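Local coordinates for protein multicopper oxidase (Uncultured bacterium, PDB 4E9X) that probably oxidises its substrates at a mononuclear copper and passes the electrons to a trinuclear copper cluster that reduces oxygen to water, at residues L130-R135 and L211-D216; V189-F194 and V239-D244; V17-D22 and S174-Q179; F168-K173 and N294-E299. All coordinates share one frame; numbering follows the deposited sequence. Where two conformers were deposited one is given.

Contact 1: residues L130-R135 and L211-D216; sequences LPIEKR and LVTHKD
The nearest CA atoms across 130-135 and 211-216, those of Leu-130 and Thr-213, are 9.0 Å apart, so side chains and one water bridge them. Residues 130-135 coil tightly, Lys-134 N bonding to Pro-131 O and Arg-135 N to Ile-132 O, whereas 211-215 is extended strand. Leu-130 reaches His-214 tip to tip, its CD1 3.6 Å from the ring's CE1, and Glu-133 arrives in the same manner, its carboxylate turned 43° against the ring. Glu-133 OE2 comes to 3.3 Å from His-214 CE1 without a hydrogen bond to the imidazole; its strong partner is Lys-190. The link is instead a water that donates to Glu-133 OE1 and lies in the ring plane, 2.9 Å from His-214 NE2. On ND1 the His-214 ring is held by Thr-213 OG1 at 2.7 Å, also in plane, which limits its rotation. Glu-133 OE1 takes Leu-130 N-H on its anti lone pair. Farther along, Ile-132, with CG1 anti to the backbone N (chi1 -164°), packs its CD1 on Leu-211 CD2 at 3.8 Å. The connection between the two cupredoxin-like domains is laid against a sheet strand of the second, where Thr-213 and His-214 both face Asp-238 in a classic beta bulge.

Contact 2: residues V189-F194 and V239-D244; sequences VKIRFF and VIIEAD
Phe-193 meets Val-239 obliquely, ring atom CE2 lying 3.9 Å from CG1, while one face of the ring carries Ile-191 CG2, displaced from the centre toward the rim. The second flat group, the guanidinium of Arg-192, has Lys-190 CE 3.3 Å above its centre, and its nitrogens go on to Asp-139 and Thr-100. Both stand on strand 189-194, which runs antiparallel to 239-243, at 147°, in the six-stranded sheet of the second cupredoxin-like domain. Val-189 with Ile-241 and Ile-191 with Val-239 are hydrogen-bonded pairs; Lys-190 with Ile-240 between them is a non-hydrogen-bonded pair. Val-189 N bonds to Ile-241 O at 2.8 Å, and Ile-241 N to Val-189 O in return. The ladder continues with Ile-191 N to Val-239 O and Val-239 N to Ile-191 O. In the non-hydrogen-bonded pair the CA-H groups point at carbonyls instead, Ile-240 CA standing 3.2 Å from Val-189 O. On that side Ile-240 CD1 lies 3.9 Å from Lys-190 CB, and the lysine runs on, extended until it bends at its last torsion, to a salt bridge with Asp-238. A water accepts from Lys-190 NZ and donates weakly to Val-239 O. The side chains that meet on the other face are apolar: Val-239 CG2 presses on Ile-191 CB at 3.8 Å. Beside it Ile-191, its CD1 swung off a staggered position (chi2 142°), crosses Ile-241 with the two CD1 atoms 3.6 Å apart.

Contact 3: residues V17-D22 and S174-Q179; sequences VAPGLD and SFPLTQ
Ser-174 begins the contact by giving its N-H to Val-17 O, 2.8 Å from nitrogen to oxygen. Its CB sits 3.5 Å from the same Val-17 O and 3.9 Å from Ala-18 CB, while OG, anti to its own backbone N (chi1 172°), is bonded to Gly-268 N. Phe-175 turns away, with Pro-176 CB over the centre of one ring face. The peptide between these two is cis, and beyond it Pro-176 CD comes to 4.2 Å from Pro-19 CG. Leu-177, whose N bonds back to Ser-174 O, then reaches Pro-19 tip to tip: CD1 lies 3.6 Å from Pro-19 N, against the Ala-18 to Pro-19 peptide, and 3.8 Å from Pro-19 CD. An alanine in place of Leu-177 would probably open a gap beside Pro-19 and leave that peptide without its apolar neighbour. Thr-178 and Gln-179 lead off toward Ile-270 and Thr-271. The partner is the tip of a hairpin in the first cupredoxin-like domain, a type II turn from Ala-18 to Leu-21 with a classic bulge at Val-17 and Ala-18; it joins strands 3-18 and 21-28 and abuts the loop between strands 167-170 and 181-183.

Contact 4: residues F168-K173 and N294-E299; sequences FSVNAK and NFFYSE
Two beta turns meet here, a type I' turn from Val-170 to Lys-173 at the end of strand 167-170 and a type I turn from Asn-294 to Tyr-297, with Asn-171 joined to Phe-295. With CG anti to its carbonyl carbon (chi1 -65°), Asn-171 donates from ND2 to Phe-295 O at 2.9 Å (150° at the hydrogen), on a carbonyl lone pair, the oxygen a little out of the amide plane. The same ND2 also serves Ile-141 O, and OD1 takes Met-143 N, so the amide is gripped at both ends and its flip is fixed. A leucine in place of Asn-171 would probably leave Phe-295 O, Ile-141 O and Met-143 N without these buried partners. The Phe-295 ring fits into the first turn: CZ comes to 3.4 Å from Val-170 O, and Asn-171 CB is 3.9 Å from CZ. In one of two deposited conformers Lys-173 passes with CG at the edge of the Phe-295 ring, 3.7 Å from its CE1, toward Gly-312 O, a less certain detail. Phe-295 CD2 stands 3.5 Å over the centre of the Phe-296 ring, whose CE1 edge meets Val-170 CG2 at 4.3 Å. Strand 138-147 binds both segments: Asn-171 pairs through its backbone with Met-143 and Phe-296 with Ile-141, so 294-299 continues along the same edge of 138-147 past the turn that ends 167-170, an outermost strand of the sheet.

How the contacts relate
Contacts 1, 2 and 4 all reach the six-stranded sheet of the second domain. Contacts 1 and 2 touch, their centres 9 Å apart: Arg-135 NH1 and Glu-242 OE2 form a salt bridge of 2.8 Å, and Glu-133 OE2 with Lys-190 NZ another of 2.8 Å. Contacts 3 and 4 also touch, Thr-178 CG2 packing 3.2 Å from Lys-173 O, and Gln-179 lies on both Phe-295 and Phe-296. Contacts 1 and 3 are farthest apart, about 31 Å between centres and on opposite sides of the chain's centre. None of the four holds a copper ligand; the side chains of Ile-241 and Val-170 stay about 12 and 14 Å from a bound copper.

Contact 1: residues L130-R135 and L211-D216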
loop_
_atom_site.group_PDB
_atom_site.type_symbol
_atom_site.label_atom_id
_atom_site.label_comp_id
_atom_site.label_asym_id
_atom_site.label_seq_id
_atom_site.Cartn_x
_atom_site.Cartn_y
_atom_site.Cartn_z
ATOM N N LEU A 130 15.533 0.368 -22.628
ATOM C CA LEU A 130 14.810 -0.820 -23.075
ATOM C C LEU A 130 14.428 -0.629 -24.519
ATOM O O LEU A 130 14.135 0.501 -24.870
ATOM C CB LEU A 130 13.524 -1.073 -22.289
ATOM C CG LEU A 130 13.747 -1.301 -20.778
ATOM C CD1 LEU A 130 12.473 -1.641 -20.048
ATOM C CD2 LEU A 130 14.733 -2.452 -20.599
ATOM N N PRO A 131 14.348 -1.660 -25.341
ATOM C CA PRO A 131 13.716 -1.462 -26.671
ATOM C C PRO A 131 12.364 -0.731 -26.649
ATOM O O PRO A 131 12.091 0.113 -27.515
ATOM C CB PRO A 131 13.608 -2.904 -27.220
ATOM C CG PRO A 131 14.761 -3.581 -26.541
ATOM C CD PRO A 131 14.845 -3.011 -25.151
ATOM N N ILE A 132 11.471 -0.978 -25.689
ATOM C CA ILE A 132 10.147 -0.324 -25.704
ATOM C C ILE A 132 10.241 1.164 -25.460
ATOM O O ILE A 132 9.448 1.930 -26.047
ATOM C CB ILE A 132 9.210 -0.988 -24.689
ATOM C CG1 ILE A 132 7.721 -0.636 -24.928
ATOM C CG2 ILE A 132 9.586 -0.701 -23.231
ATOM C CD1 ILE A 132 6.791 -1.618 -24.202
ATOM N N GLU A 133 11.212 1.543 -24.629
ATOM C CA GLU A 133 11.473 2.956 -24.387
ATOM C C GLU A 133 11.806 3.631 -25.695
ATOM O O GLU A 133 11.533 4.825 -25.870
ATOM C CB GLU A 133 12.599 3.158 -23.353
ATOM C CG GLU A 133 12.002 2.884 -21.947
ATOM C CD GLU A 133 13.094 3.059 -20.905
ATOM O OE1 GLU A 133 14.166 2.408 -20.982
ATOM O OE2 GLU A 133 12.782 3.844 -19.988
ATOM N N LYS A 134 12.356 2.923 -26.660
ATOM C CA LYS A 134 12.680 3.563 -27.945
ATOM C C LYS A 134 11.464 3.806 -28.826
ATOM O O LYS A 134 11.554 4.556 -29.819
ATOM C CB LYS A 134 13.704 2.689 -28.687
ATOM C CG LYS A 134 15.041 2.525 -27.976
ATOM C CD LYS A 134 16.050 1.715 -28.772
ATOM C CE LYS A 134 17.212 1.241 -27.926
ATOM N NZ LYS A 134 17.635 -0.180 -28.140
ATOM N N ARG A 135 10.305 3.209 -28.551
ATOM C CA ARG A 135 9.077 3.408 -29.312
ATOM C C ARG A 135 8.282 4.581 -28.784
ATOM O O ARG A 135 7.308 5.027 -29.389
ATOM C CB ARG A 135 8.188 2.162 -29.158
ATOM C CG ARG A 135 8.769 0.988 -29.934
ATOM C CD ARG A 135 7.932 -0.299 -29.776
ATOM N NE ARG A 135 6.579 -0.016 -30.141
ATOM C CZ ARG A 135 5.464 -0.148 -29.439
ATOM N NH1 ARG A 135 5.503 -0.629 -28.220
ATOM N NH2 ARG A 135 4.370 0.233 -30.095
ATOM N N LEU A 211 1.574 -1.252 -18.995
ATOM C CA LEU A 211 2.663 -2.202 -18.827
ATOM C C LEU A 211 3.666 -1.577 -17.861
ATOM O O LEU A 211 4.293 -0.572 -18.216
ATOM C CB LEU A 211 3.345 -2.502 -20.164
ATOM C CG LEU A 211 4.499 -3.512 -20.037
ATOM C CD1 LEU A 211 3.997 -4.886 -19.565
ATOM C CD2 LEU A 211 5.240 -3.645 -21.365
ATOM N N VAL A 212 3.769 -2.135 -16.664
ATOM C CA VAL A 212 4.713 -1.632 -15.643
ATOM C C VAL A 212 6.106 -2.146 -16.009
ATOM O O VAL A 212 6.368 -3.356 -15.987
ATOM C CB VAL A 212 4.284 -2.099 -14.249
ATOM C CG1 VAL A 212 5.277 -1.505 -13.245
ATOM C CG2 VAL A 212 2.835 -1.712 -13.919
ATOM N N THR A 213 7.002 -1.210 -16.372
ATOM C CA THR A 213 8.326 -1.599 -16.836
ATOM C C THR A 213 9.450 -1.276 -15.873
ATOM O O THR A 213 10.507 -1.867 -16.003
ATOM C CB THR A 213 8.624 -0.845 -18.172
ATOM O OG1 THR A 213 8.530 0.562 -17.972
ATOM C CG2 THR A 213 7.597 -1.193 -19.261
ATOM N N HIS A 214 9.262 -0.301 -14.971
ATOM C CA HIS A 214 10.356 0.120 -14.084
ATOM C C HIS A 214 9.838 0.396 -12.676
ATOM O O HIS A 214 8.760 0.989 -12.535
ATOM C CB HIS A 214 11.044 1.419 -14.530
ATOM C CG HIS A 214 11.712 1.404 -15.880
ATOM N ND1 HIS A 214 10.987 1.282 -17.067
ATOM C CD2 HIS A 214 13.031 1.509 -16.206
ATOM C CE1 HIS A 214 11.867 1.326 -18.044
ATOM N NE2 HIS A 214 13.113 1.455 -17.561
ATOM N N LYS A 215 10.632 -0.025 -11.729
ATOM C CA LYS A 215 10.367 0.234 -10.314
ATOM C C LYS A 215 11.523 1.096 -9.800
ATOM O O LYS A 215 12.689 0.701 -9.937
ATOM C CB LYS A 215 10.267 -1.092 -9.543
ATOM C CG LYS A 215 10.467 -1.008 -8.054
ATOM C CD LYS A 215 9.446 -0.137 -7.304
ATOM C CE LYS A 215 9.777 -0.238 -5.814
ATOM N NZ LYS A 215 9.299 0.963 -5.103
ATOM N N ASP A 216 11.172 2.284 -9.268
ATOM C CA ASP A 216 12.184 3.226 -8.746
ATOM C C ASP A 216 13.256 3.513 -9.804
ATOM O O ASP A 216 14.432 3.735 -9.491
ATOM C CB ASP A 216 12.812 2.708 -7.458
ATOM C CG ASP A 216 11.748 2.566 -6.327
ATOM O OD1 ASP A 216 10.630 3.101 -6.464
ATOM O OD2 ASP A 216 12.123 1.867 -5.364
HETATM O O HOH W 1 15.685 1.667 -18.821
#

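Contact 2: residues V189-F194 and V239-D244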
loop_
_atom_site.group_PDB
_atom_site.type_symbol
_atom_site.label_atom_id
_atom_site.label_comp_id
_atom_site.label_asym_id
_atom_site.label_seq_id
_atom_site.Cartn_x
_atom_site.Cartn_y
_atom_site.Cartn_z
ATOM N N VAL A 189 2.933 5.888 -24.929
ATOM C CA VAL A 189 3.034 6.896 -23.848
ATOM C C VAL A 189 3.791 6.266 -22.665
ATOM O O VAL A 189 3.362 5.250 -22.150
ATOM C CB VAL A 189 1.660 7.373 -23.417
ATOM C CG1 VAL A 189 1.786 8.518 -22.398
ATOM C CG2 VAL A 189 0.825 7.851 -24.624
ATOM N N LYS A 190 4.883 6.924 -22.256
ATOM C CA LYS A 190 5.578 6.494 -21.027
ATOM C C LYS A 190 5.044 7.389 -19.917
ATOM O O LYS A 190 5.117 8.622 -20.069
ATOM C CB LYS A 190 7.088 6.642 -21.235
ATOM C CG LYS A 190 7.878 6.386 -19.933
ATOM C CD LYS A 190 9.386 6.444 -20.239
ATOM C CE LYS A 190 10.268 6.066 -19.113
ATOM N NZ LYS A 190 10.305 4.604 -18.810
ATOM N N ILE A 191 4.513 6.801 -18.841
ATOM C CA ILE A 191 4.079 7.592 -17.680
ATOM C C ILE A 191 4.977 7.216 -16.497
ATOM O O ILE A 191 5.154 6.029 -16.218
ATOM C CB ILE A 191 2.599 7.405 -17.375
ATOM C CG1 ILE A 191 1.773 7.811 -18.624
ATOM C CG2 ILE A 191 2.204 8.252 -16.182
ATOM C CD1 ILE A 191 0.605 6.942 -18.867
ATOM N N ARG A 192 5.474 8.246 -15.847
ATOM C CA ARG A 192 6.322 8.095 -14.651
ATOM C C ARG A 192 5.520 8.612 -13.470
ATOM O O ARG A 192 5.278 9.830 -13.383
ATOM C CB ARG A 192 7.600 8.905 -14.849
ATOM C CG ARG A 192 8.391 8.493 -16.104
ATOM C CD ARG A 192 9.545 9.434 -16.323
ATOM N NE ARG A 192 10.189 9.377 -17.642
ATOM C CZ ARG A 192 11.412 8.919 -17.818
ATOM N NH1 ARG A 192 12.159 8.332 -16.874
ATOM N NH2 ARG A 192 11.928 9.009 -19.053
ATOM N N PHE A 193 5.134 7.696 -12.573
ATOM C CA PHE A 193 4.398 8.051 -11.362
ATOM C C PHE A 193 5.375 8.263 -10.194
ATOM O O PHE A 193 6.278 7.437 -10.025
ATOM C CB PHE A 193 3.448 6.915 -10.931
ATOM C CG PHE A 193 2.380 6.529 -11.937
ATOM C CD1 PHE A 193 1.410 7.456 -12.357
ATOM C CD2 PHE A 193 2.288 5.250 -12.400
ATOM C CE1 PHE A 193 0.406 7.083 -13.235
ATOM C CE2 PHE A 193 1.289 4.880 -13.316
ATOM C CZ PHE A 193 0.304 5.788 -13.691
ATOM N N PHE A 194 5.115 9.291 -9.403
ATOM C CA PHE A 194 5.941 9.548 -8.218
ATOM C C PHE A 194 5.072 9.710 -6.987
ATOM O O PHE A 194 4.096 10.501 -7.018
ATOM C CB PHE A 194 6.743 10.854 -8.356
ATOM C CG PHE A 194 7.633 11.038 -9.549
ATOM C CD1 PHE A 194 8.990 11.274 -9.381
ATOM C CD2 PHE A 194 7.122 11.044 -10.857
ATOM C CE1 PHE A 194 9.835 11.554 -10.463
ATOM C CE2 PHE A 194 7.917 11.342 -11.948
ATOM C CZ PHE A 194 9.269 11.624 -11.739
ATOM N N VAL A 239 5.405 3.220 -16.545
ATOM C CA VAL A 239 4.549 2.320 -17.303
ATOM C C VAL A 239 4.544 2.800 -18.767
ATOM O O VAL A 239 4.957 3.916 -19.094
ATOM C CB VAL A 239 3.102 2.312 -16.770
ATOM C CG1 VAL A 239 3.097 1.965 -15.261
ATOM C CG2 VAL A 239 2.375 3.643 -17.042
ATOM N N ILE A 240 4.072 1.912 -19.640
ATOM C CA ILE A 240 3.784 2.226 -21.046
ATOM C C ILE A 240 2.301 1.995 -21.287
ATOM O O ILE A 240 1.755 0.938 -20.931
ATOM C CB ILE A 240 4.610 1.295 -21.984
ATOM C CG1 ILE A 240 6.128 1.501 -21.811
ATOM C CG2 ILE A 240 4.179 1.495 -23.424
ATOM C CD1 ILE A 240 6.569 2.876 -22.302
ATOM N N ILE A 241 1.673 2.976 -21.934
ATOM C CA ILE A 241 0.331 2.804 -22.489
ATOM C C ILE A 241 0.444 2.887 -24.004
ATOM O O ILE A 241 0.999 3.853 -24.532
ATOM C CB ILE A 241 -0.665 3.854 -21.965
ATOM C CG1 ILE A 241 -0.970 3.573 -20.482
ATOM C CG2 ILE A 241 -1.929 3.856 -22.833
ATOM C CD1 ILE A 241 -1.886 4.586 -19.825
ATOM N N GLU A 242 -0.087 1.884 -24.701
ATOM C CA GLU A 242 -0.287 1.948 -26.151
ATOM C C GLU A 242 -1.561 2.714 -26.410
ATOM O O GLU A 242 -2.636 2.220 -26.023
ATOM C CB GLU A 242 -0.364 0.529 -26.781
ATOM C CG GLU A 242 0.812 -0.385 -26.434
ATOM C CD GLU A 242 2.055 -0.123 -27.271
ATOM O OE1 GLU A 242 1.975 0.512 -28.350
ATOM O OE2 GLU A 242 3.122 -0.592 -26.840
ATOM N N ALA A 243 -1.471 3.886 -27.037
ATOM C CA ALA A 243 -2.705 4.663 -27.293
ATOM C C ALA A 243 -3.394 4.220 -28.548
ATOM O O ALA A 243 -3.326 4.844 -29.591
ATOM C CB ALA A 243 -2.337 6.161 -27.374
ATOM N N ASP A 244 -4.071 3.094 -28.435
ATOM C CA ASP A 244 -4.630 2.502 -29.651
ATOM C C ASP A 244 -6.142 2.380 -29.508
ATOM O O ASP A 244 -6.799 1.614 -30.227
ATOM C CB ASP A 244 -3.981 1.170 -29.909
ATOM C CG ASP A 244 -4.164 0.157 -28.787
ATOM O OD1 ASP A 244 -4.897 0.382 -27.794
ATOM O OD2 ASP A 244 -3.527 -0.923 -28.968
HETATM O O HOH W 2 8.006 2.977 -19.223
#

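Contact 3: residues V17-D22 and S174-Q179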
loop_
_atom_site.group_PDB
_atom_site.type_symbol
_atom_site.label_atom_id
_atom_site.label_comp_id
_atom_site.label_asym_id
_atom_site.label_seq_id
_atom_site.Cartn_x
_atom_site.Cartn_y
_atom_site.Cartn_z
ATOM N N VAL A 17 -3.850 25.414 -5.583
ATOM C CA VAL A 17 -3.931 23.951 -5.700
ATOM C C VAL A 17 -5.305 23.529 -6.222
ATOM O O VAL A 17 -5.411 22.608 -7.028
ATOM C CB VAL A 17 -3.629 23.324 -4.327
ATOM C CG1 VAL A 17 -3.870 21.796 -4.277
ATOM C CG2 VAL A 17 -2.207 23.564 -3.919
ATOM N N ALA A 18 -6.367 24.201 -5.728
ATOM C CA ALA A 18 -7.729 23.830 -6.067
ATOM C C ALA A 18 -8.542 25.140 -6.125
ATOM O O ALA A 18 -8.057 26.136 -5.545
ATOM C CB ALA A 18 -8.271 22.926 -4.951
ATOM N N PRO A 19 -9.728 25.157 -6.695
ATOM C CA PRO A 19 -10.607 26.339 -6.613
ATOM C C PRO A 19 -10.747 26.670 -5.125
ATOM O O PRO A 19 -11.084 25.808 -4.257
ATOM C CB PRO A 19 -11.872 25.816 -7.232
ATOM C CG PRO A 19 -11.388 24.815 -8.258
ATOM C CD PRO A 19 -10.382 24.046 -7.431
ATOM N N GLY A 20 -10.375 27.923 -4.784
ATOM C CA GLY A 20 -10.439 28.341 -3.411
ATOM C C GLY A 20 -9.442 27.824 -2.410
ATOM O O GLY A 20 -9.562 28.143 -1.211
ATOM N N LEU A 21 -8.454 27.054 -2.837
ATOM C CA LEU A 21 -7.348 26.674 -1.989
ATOM C C LEU A 21 -6.049 27.196 -2.627
ATOM O O LEU A 21 -5.494 26.627 -3.560
ATOM C CB LEU A 21 -7.250 25.155 -1.810
ATOM C CG LEU A 21 -6.079 24.788 -0.890
ATOM C CD1 LEU A 21 -6.347 25.298 0.522
ATOM C CD2 LEU A 21 -5.795 23.269 -0.905
ATOM N N ASP A 22 -5.574 28.301 -2.054
ATOM C CA ASP A 22 -4.248 28.874 -2.289
ATOM C C ASP A 22 -3.311 28.378 -1.195
ATOM O O ASP A 22 -3.745 28.347 -0.038
ATOM C CB ASP A 22 -4.359 30.404 -2.226
ATOM C CG ASP A 22 -5.246 30.821 -3.410
ATOM O OD1 ASP A 22 -5.051 30.328 -4.523
ATOM O OD2 ASP A 22 -6.174 31.632 -3.172
ATOM N N SER A 174 -5.464 20.057 -8.263
ATOM C CA SER A 174 -6.639 19.226 -8.018
ATOM C C SER A 174 -7.682 19.465 -9.122
ATOM O O SER A 174 -7.969 20.635 -9.447
ATOM C CB SER A 174 -7.175 19.623 -6.639
ATOM O OG SER A 174 -8.444 19.008 -6.337
ATOM N N PHE A 175 -8.228 18.398 -9.696
ATOM C CA PHE A 175 -9.265 18.508 -10.694
ATOM C C PHE A 175 -10.362 19.448 -10.205
ATOM O O PHE A 175 -10.799 19.304 -9.054
ATOM C CB PHE A 175 -9.838 17.095 -10.931
ATOM C CG PHE A 175 -10.917 17.116 -12.023
ATOM C CD1 PHE A 175 -10.566 16.938 -13.356
ATOM C CD2 PHE A 175 -12.245 17.317 -11.707
ATOM C CE1 PHE A 175 -11.543 16.998 -14.358
ATOM C CE2 PHE A 175 -13.201 17.388 -12.699
ATOM C CZ PHE A 175 -12.868 17.237 -14.033
ATOM N N PRO A 176 -10.900 20.374 -11.011
ATOM C CA PRO A 176 -10.687 20.519 -12.459
ATOM C C PRO A 176 -9.507 21.341 -12.941
ATOM O O PRO A 176 -9.412 21.597 -14.141
ATOM C CB PRO A 176 -11.963 21.268 -12.887
ATOM C CG PRO A 176 -12.213 22.175 -11.722
ATOM C CD PRO A 176 -11.932 21.282 -10.495
ATOM N N LEU A 177 -8.632 21.724 -12.022
ATOM C CA LEU A 177 -7.468 22.571 -12.359
ATOM C C LEU A 177 -6.309 21.775 -12.912
ATOM O O LEU A 177 -5.299 22.360 -13.333
ATOM C CB LEU A 177 -7.021 23.410 -11.171
ATOM C CG LEU A 177 -8.080 24.396 -10.637
ATOM C CD1 LEU A 177 -7.471 25.255 -9.523
ATOM C CD2 LEU A 177 -8.663 25.232 -11.771
ATOM N N THR A 178 -6.394 20.458 -12.924
ATOM C CA THR A 178 -5.441 19.633 -13.667
ATOM C C THR A 178 -5.663 19.864 -15.162
ATOM O O THR A 178 -6.509 20.643 -15.582
ATOM C CB THR A 178 -5.639 18.157 -13.276
ATOM O OG1 THR A 178 -7.037 17.927 -13.440
ATOM C CG2 THR A 178 -5.290 17.874 -11.835
ATOM N N GLN A 179 -4.875 19.177 -15.982
ATOM C CA GLN A 179 -4.959 19.317 -17.452
ATOM C C GLN A 179 -5.084 17.921 -18.058
ATOM O O GLN A 179 -4.570 16.940 -17.484
ATOM C CB GLN A 179 -3.666 19.959 -17.986
ATOM C CG GLN A 179 -3.540 21.410 -17.532
ATOM C CD GLN A 179 -4.290 22.348 -18.447
ATOM O OE1 GLN A 179 -4.664 21.958 -19.547
ATOM N NE2 GLN A 179 -4.506 23.557 -17.955
#

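Contact 4: residues F168-K173 and N294-E299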
loop_
_atom_site.group_PDB
_atom_site.type_symbol
_atom_site.label_atom_id
_atom_site.label_comp_id
_atom_site.label_asym_id
_atom_site.label_seq_id
_atom_site.Cartn_x
_atom_site.Cartn_y
_atom_site.Cartn_z
ATOM N N PHE A 168 -5.990 16.841 -2.665
ATOM C CA PHE A 168 -5.154 15.819 -3.343
ATOM C C PHE A 168 -4.796 16.262 -4.754
ATOM O O PHE A 168 -5.634 16.925 -5.381
ATOM C CB PHE A 168 -5.859 14.444 -3.356
ATOM C CG PHE A 168 -6.372 14.059 -1.971
ATOM C CD1 PHE A 168 -5.510 13.398 -1.096
ATOM C CD2 PHE A 168 -7.655 14.419 -1.566
ATOM C CE1 PHE A 168 -5.945 13.114 0.189
ATOM C CE2 PHE A 168 -8.080 14.132 -0.260
ATOM C CZ PHE A 168 -7.205 13.488 0.598
ATOM N N SER A 169 -3.625 15.922 -5.269
ATOM C CA SER A 169 -3.265 16.484 -6.553
ATOM C C SER A 169 -2.341 15.578 -7.344
ATOM O O SER A 169 -1.671 14.675 -6.828
ATOM C CB SER A 169 -2.564 17.850 -6.357
ATOM O OG SER A 169 -1.402 17.680 -5.498
ATOM N N VAL A 170 -2.284 15.881 -8.646
ATOM C CA VAL A 170 -1.175 15.488 -9.489
ATOM C C VAL A 170 -0.506 16.775 -9.952
ATOM O O VAL A 170 -1.186 17.715 -10.398
ATOM C CB VAL A 170 -1.629 14.584 -10.668
ATOM C CG1 VAL A 170 -2.760 15.193 -11.485
ATOM C CG2 VAL A 170 -0.411 14.261 -11.588
ATOM N N ASN A 171 0.807 16.848 -9.849
ATOM C CA ASN A 171 1.607 18.035 -10.227
ATOM C C ASN A 171 1.019 19.286 -9.604
ATOM O O ASN A 171 0.914 20.329 -10.263
ATOM C CB ASN A 171 1.748 18.145 -11.743
ATOM C CG ASN A 171 2.545 16.955 -12.272
ATOM O OD1 ASN A 171 3.104 16.203 -11.489
ATOM N ND2 ASN A 171 2.560 16.747 -13.597
ATOM N N ALA A 172 0.639 19.158 -8.329
ATOM C CA ALA A 172 0.179 20.276 -7.477
ATOM C C ALA A 172 -1.130 20.922 -7.931
ATOM O O ALA A 172 -1.433 22.024 -7.466
ATOM C CB ALA A 172 1.269 21.329 -7.284
ATOM N N LYS A 173 -1.948 20.244 -8.737
ATOM C CA LYS A 173 -3.305 20.733 -8.990
ATOM C C LYS A 173 -4.300 19.609 -8.732
ATOM O O LYS A 173 -4.055 18.428 -8.945
ATOM C CB LYS A 173 -3.424 21.315 -10.414
ATOM C CG LYS A 173 -2.250 22.242 -10.768
ATOM C CD LYS A 173 -2.498 23.294 -11.831
ATOM C CE LYS A 173 -1.182 23.898 -12.338
ATOM N NZ LYS A 173 -0.641 24.880 -11.349
ATOM N N ASN A 294 2.324 21.324 -21.372
ATOM C CA ASN A 294 3.451 20.900 -20.556
ATOM C C ASN A 294 3.104 20.600 -19.112
ATOM O O ASN A 294 4.014 20.537 -18.274
ATOM C CB ASN A 294 4.543 22.002 -20.583
ATOM C CG ASN A 294 5.922 21.450 -20.318
ATOM O OD1 ASN A 294 6.283 20.351 -20.753
ATOM N ND2 ASN A 294 6.735 22.265 -19.632
ATOM N N PHE A 295 1.846 20.368 -18.810
ATOM C CA PHE A 295 1.406 20.087 -17.444
ATOM C C PHE A 295 2.048 18.821 -16.891
ATOM O O PHE A 295 2.161 18.691 -15.681
ATOM C CB PHE A 295 -0.122 19.962 -17.444
ATOM C CG PHE A 295 -0.662 19.669 -16.026
ATOM C CD1 PHE A 295 -0.743 20.650 -15.063
ATOM C CD2 PHE A 295 -1.045 18.372 -15.705
ATOM C CE1 PHE A 295 -1.205 20.349 -13.771
ATOM C CE2 PHE A 295 -1.500 18.049 -14.442
ATOM C CZ PHE A 295 -1.576 19.039 -13.482
ATOM N N PHE A 296 2.436 17.889 -17.759
ATOM C CA PHE A 296 3.133 16.678 -17.327
ATOM C C PHE A 296 4.578 16.673 -17.786
ATOM O O PHE A 296 5.215 15.620 -17.859
ATOM C CB PHE A 296 2.421 15.410 -17.874
ATOM C CG PHE A 296 0.956 15.314 -17.509
ATOM C CD1 PHE A 296 0.586 14.906 -16.226
ATOM C CD2 PHE A 296 -0.056 15.634 -18.420
ATOM C CE1 PHE A 296 -0.750 14.775 -15.872
ATOM C CE2 PHE A 296 -1.412 15.490 -18.059
ATOM C CZ PHE A 296 -1.762 15.084 -16.782
ATOM N N TYR A 297 5.120 17.890 -18.055
ATOM C CA TYR A 297 6.522 18.052 -18.481
ATOM C C TYR A 297 6.797 17.410 -19.827
ATOM O O TYR A 297 7.945 17.251 -20.247
ATOM C CB TYR A 297 7.529 17.603 -17.420
ATOM C CG TYR A 297 7.969 18.653 -16.442
ATOM C CD1 TYR A 297 8.370 19.920 -16.833
ATOM C CD2 TYR A 297 8.046 18.335 -15.083
ATOM C CE1 TYR A 297 8.797 20.893 -15.900
ATOM C CE2 TYR A 297 8.460 19.275 -14.143
ATOM C CZ TYR A 297 8.839 20.541 -14.555
ATOM O OH TYR A 297 9.252 21.510 -13.664
ATOM N N SER A 298 5.756 17.062 -20.627
ATOM C CA SER A 298 6.036 16.285 -21.856
ATOM C C SER A 298 6.739 17.098 -22.911
ATOM O O SER A 298 7.460 16.547 -23.692
ATOM C CB SER A 298 4.709 15.780 -22.447
ATOM O OG SER A 298 4.061 14.889 -21.557
ATOM N N GLU A 299 6.517 18.420 -22.919
ATOM C CA GLU A 299 7.270 19.228 -23.911
ATOM C C GLU A 299 8.697 19.424 -23.417
ATOM O O GLU A 299 9.664 19.231 -24.173
ATOM C CB GLU A 299 6.563 20.564 -24.161
ATOM C CG GLU A 299 5.195 20.328 -24.828
ATOM C CD GLU A 299 5.297 19.530 -26.129
ATOM O OE1 GLU A 299 6.206 19.644 -26.998
ATOM O OE2 GLU A 299 4.426 18.671 -26.357
#